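Xylulose kinase (Escherichia coli, PDB 2ITM) catalyses the ATP-dependent phosphorylation of D-xylulose to D-xylulose 5-phosphate and, less efficiently, that of 1-deoxy-D-xylulose. Local coordinates at residues H78-L83 with A129-W134. Residues are numbered along the deposited sequence; the frame is centred on the assembly and turned at random.
Sequences HGATLL and APKLLW. With XUL (D-xylulose), chain C.
K131 reaches from its helix to the backbone of H78, where its NZ donates a short hydrogen bond of 2.5 Å to the carbonyl O of H78. The amino group stands above the carbonyl plane, 44° out of it, and the same oxygen also bonds T128 OG1. Beyond CG the lysine chain is extended, a length that carries the amino group from helix to loop. NZ is buried, and the carbonyls of G126 and I94 also accept hydrogen bonds from it, so backbone oxygens satisfy the group, which is probably charged. A methionine here would probably leave these carbonyls without their shared donor and the backbone of H78 less firmly held.

That backbone carries a substrate-binding ring. H78 NE2 and O1 of D-xylulose are hydrogen-bonded at 3.1 Å, nearly straight at 175°, while ND1 pairs with G173 O; an imidazole suits the place because its two nitrogens face different partners. K131 is thus a second-shell residue, holding the main chain that bears this ring.

Apolar contacts continue the join. The small A80 lets its CB rest 3.9 Å from K131 CD, on the aliphatic part of the lysine. Farther along, L82 and L132 meet tip to tip, L82 CD1 lying 3.9 Å from L132 CD2; branched apolar ends suit this buried contact.

Within the N-terminal domain of this FGGY-family kinase, V149 of strand 148-150, the antiparallel partner of strand 81-83, touches both leucines, and helix 102-111 packs against other residues of helix 128-138.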
loop_
_atom_site.group_PDB
_atom_site.type_symbol
_atom_site.label_atom_id
_atom_site.label_comp_id
_atom_site.label_asym_id
_atom_site.label_seq_id
_atom_site.Cartn_x
_atom_site.Cartn_y
_atom_site.Cartn_z
ATOM N N HIS A 78 -28.089 20.637 7.296
ATOM C CA HIS A 78 -27.746 21.172 5.986
ATOM C C HIS A 78 -28.554 20.699 4.775
ATOM O O HIS A 78 -28.278 21.102 3.661
ATOM C CB HIS A 78 -26.337 20.764 5.584
ATOM C CG HIS A 78 -25.296 21.094 6.599
ATOM N ND1 HIS A 78 -25.092 22.369 7.069
ATOM C CD2 HIS A 78 -24.391 20.314 7.225
ATOM C CE1 HIS A 78 -24.109 22.358 7.943
ATOM N NE2 HIS A 78 -23.669 21.123 8.059
ATOM N N GLY A 79 -29.517 19.813 4.998
ATOM C CA GLY A 79 -30.353 19.287 3.939
ATOM C C GLY A 79 -31.286 20.371 3.431
ATOM O O GLY A 79 -31.924 21.062 4.203
ATOM N N ALA A 80 -31.355 20.514 2.118
ATOM C CA ALA A 80 -32.229 21.494 1.502
ATOM C C ALA A 80 -33.600 20.935 1.095
ATOM O O ALA A 80 -33.718 20.204 0.126
ATOM C CB ALA A 80 -31.555 22.157 0.344
ATOM N N THR A 81 -34.621 21.298 1.854
ATOM C CA THR A 81 -35.993 20.973 1.511
ATOM C C THR A 81 -36.729 22.166 0.905
ATOM O O THR A 81 -36.956 23.163 1.568
ATOM C CB THR A 81 -36.752 20.449 2.743
ATOM O OG1 THR A 81 -35.987 19.444 3.407
ATOM C CG2 THR A 81 -38.023 19.750 2.333
ATOM N N LEU A 82 -37.103 22.034 -0.360
ATOM C CA LEU A 82 -37.740 23.108 -1.102
ATOM C C LEU A 82 -39.254 22.942 -1.212
ATOM O O LEU A 82 -39.744 21.994 -1.817
ATOM C CB LEU A 82 -37.168 23.215 -2.509
ATOM C CG LEU A 82 -35.692 23.494 -2.772
ATOM C CD1 LEU A 82 -35.561 24.547 -3.812
ATOM C CD2 LEU A 82 -34.916 23.845 -1.537
ATOM N N LEU A 83 -39.982 23.895 -0.658
ATOM C CA LEU A 83 -41.426 23.869 -0.675
ATOM C C LEU A 83 -41.988 25.011 -1.505
ATOM O O LEU A 83 -41.471 26.116 -1.472
ATOM C CB LEU A 83 -41.958 23.959 0.751
ATOM C CG LEU A 83 -41.476 22.903 1.735
ATOM C CD1 LEU A 83 -42.131 23.094 3.055
ATOM C CD2 LEU A 83 -41.708 21.515 1.229
ATOM N N ALA A 129 -26.872 26.839 1.353
ATOM C CA ALA A 129 -26.888 27.990 0.471
ATOM C C ALA A 129 -26.450 27.729 -0.973
ATOM O O ALA A 129 -27.153 28.064 -1.878
ATOM C CB ALA A 129 -26.121 29.115 1.072
ATOM N N PRO A 130 -25.287 27.124 -1.172
ATOM C CA PRO A 130 -24.843 26.796 -2.509
ATOM C C PRO A 130 -25.776 25.837 -3.236
ATOM O O PRO A 130 -25.874 25.896 -4.451
ATOM C CB PRO A 130 -23.477 26.158 -2.311
ATOM C CG PRO A 130 -23.457 25.736 -0.935
ATOM C CD PRO A 130 -24.325 26.644 -0.168
ATOM N N LYS A 131 -26.439 24.968 -2.514
ATOM C CA LYS A 131 -27.412 24.053 -3.066
ATOM C C LYS A 131 -28.497 24.813 -3.799
ATOM O O LYS A 131 -28.956 24.407 -4.850
ATOM C CB LYS A 131 -28.034 23.177 -2.005
ATOM C CG LYS A 131 -27.151 22.049 -1.529
ATOM C CD LYS A 131 -27.764 21.311 -0.360
ATOM C CE LYS A 131 -26.716 20.564 0.416
ATOM N NZ LYS A 131 -27.247 19.995 1.670
ATOM N N LEU A 132 -28.896 25.937 -3.232
ATOM C CA LEU A 132 -29.944 26.739 -3.823
ATOM C C LEU A 132 -29.547 27.541 -5.046
ATOM O O LEU A 132 -30.343 27.702 -5.957
ATOM C CB LEU A 132 -30.642 27.592 -2.784
ATOM C CG LEU A 132 -31.812 26.734 -2.286
ATOM C CD1 LEU A 132 -31.583 26.249 -0.904
ATOM C CD2 LEU A 132 -33.163 27.340 -2.497
ATOM N N LEU A 133 -28.318 28.038 -5.054
ATOM C CA LEU A 133 -27.724 28.569 -6.268
ATOM C C LEU A 133 -27.699 27.549 -7.395
ATOM O O LEU A 133 -28.018 27.871 -8.520
ATOM C CB LEU A 133 -26.324 29.100 -5.998
ATOM C CG LEU A 133 -26.130 30.613 -6.057
ATOM C CD1 LEU A 133 -26.623 31.254 -4.793
ATOM C CD2 LEU A 133 -24.687 30.960 -6.292
ATOM N N TRP A 134 -27.325 26.316 -7.085
ATOM C CA TRP A 134 -27.331 25.249 -8.074
ATOM C C TRP A 134 -28.711 25.021 -8.675
ATOM O O TRP A 134 -28.861 24.958 -9.884
ATOM C CB TRP A 134 -26.793 23.944 -7.489
ATOM C CG TRP A 134 -26.636 22.837 -8.478
ATOM C CD1 TRP A 134 -25.500 22.480 -9.109
ATOM C CD2 TRP A 134 -27.647 21.945 -8.948
ATOM N NE1 TRP A 134 -25.725 21.417 -9.947
ATOM C CE2 TRP A 134 -27.043 21.069 -9.861
ATOM C CE3 TRP A 134 -29.004 21.792 -8.687
ATOM C CZ2 TRP A 134 -27.746 20.065 -10.507
ATOM C CZ3 TRP A 134 -29.693 20.796 -9.323
ATOM C CH2 TRP A 134 -29.068 19.948 -10.226
HETATM C C1 XUL C . -21.463 18.872 9.130
HETATM C C2 XUL C . -21.637 17.625 9.980
HETATM C C3 XUL C . -23.015 17.213 10.360
HETATM C C4 XUL C . -23.257 15.911 9.644
HETATM C C5 XUL C . -24.724 15.540 9.570
HETATM O O1 XUL C . -21.450 20.028 9.927
HETATM O O2 XUL C . -20.662 16.608 9.908
HETATM O O3 XUL C . -23.873 18.163 9.798
HETATM O O4 XUL C . -22.752 16.119 8.354
HETATM O O5 XUL C . -25.476 16.555 10.156
#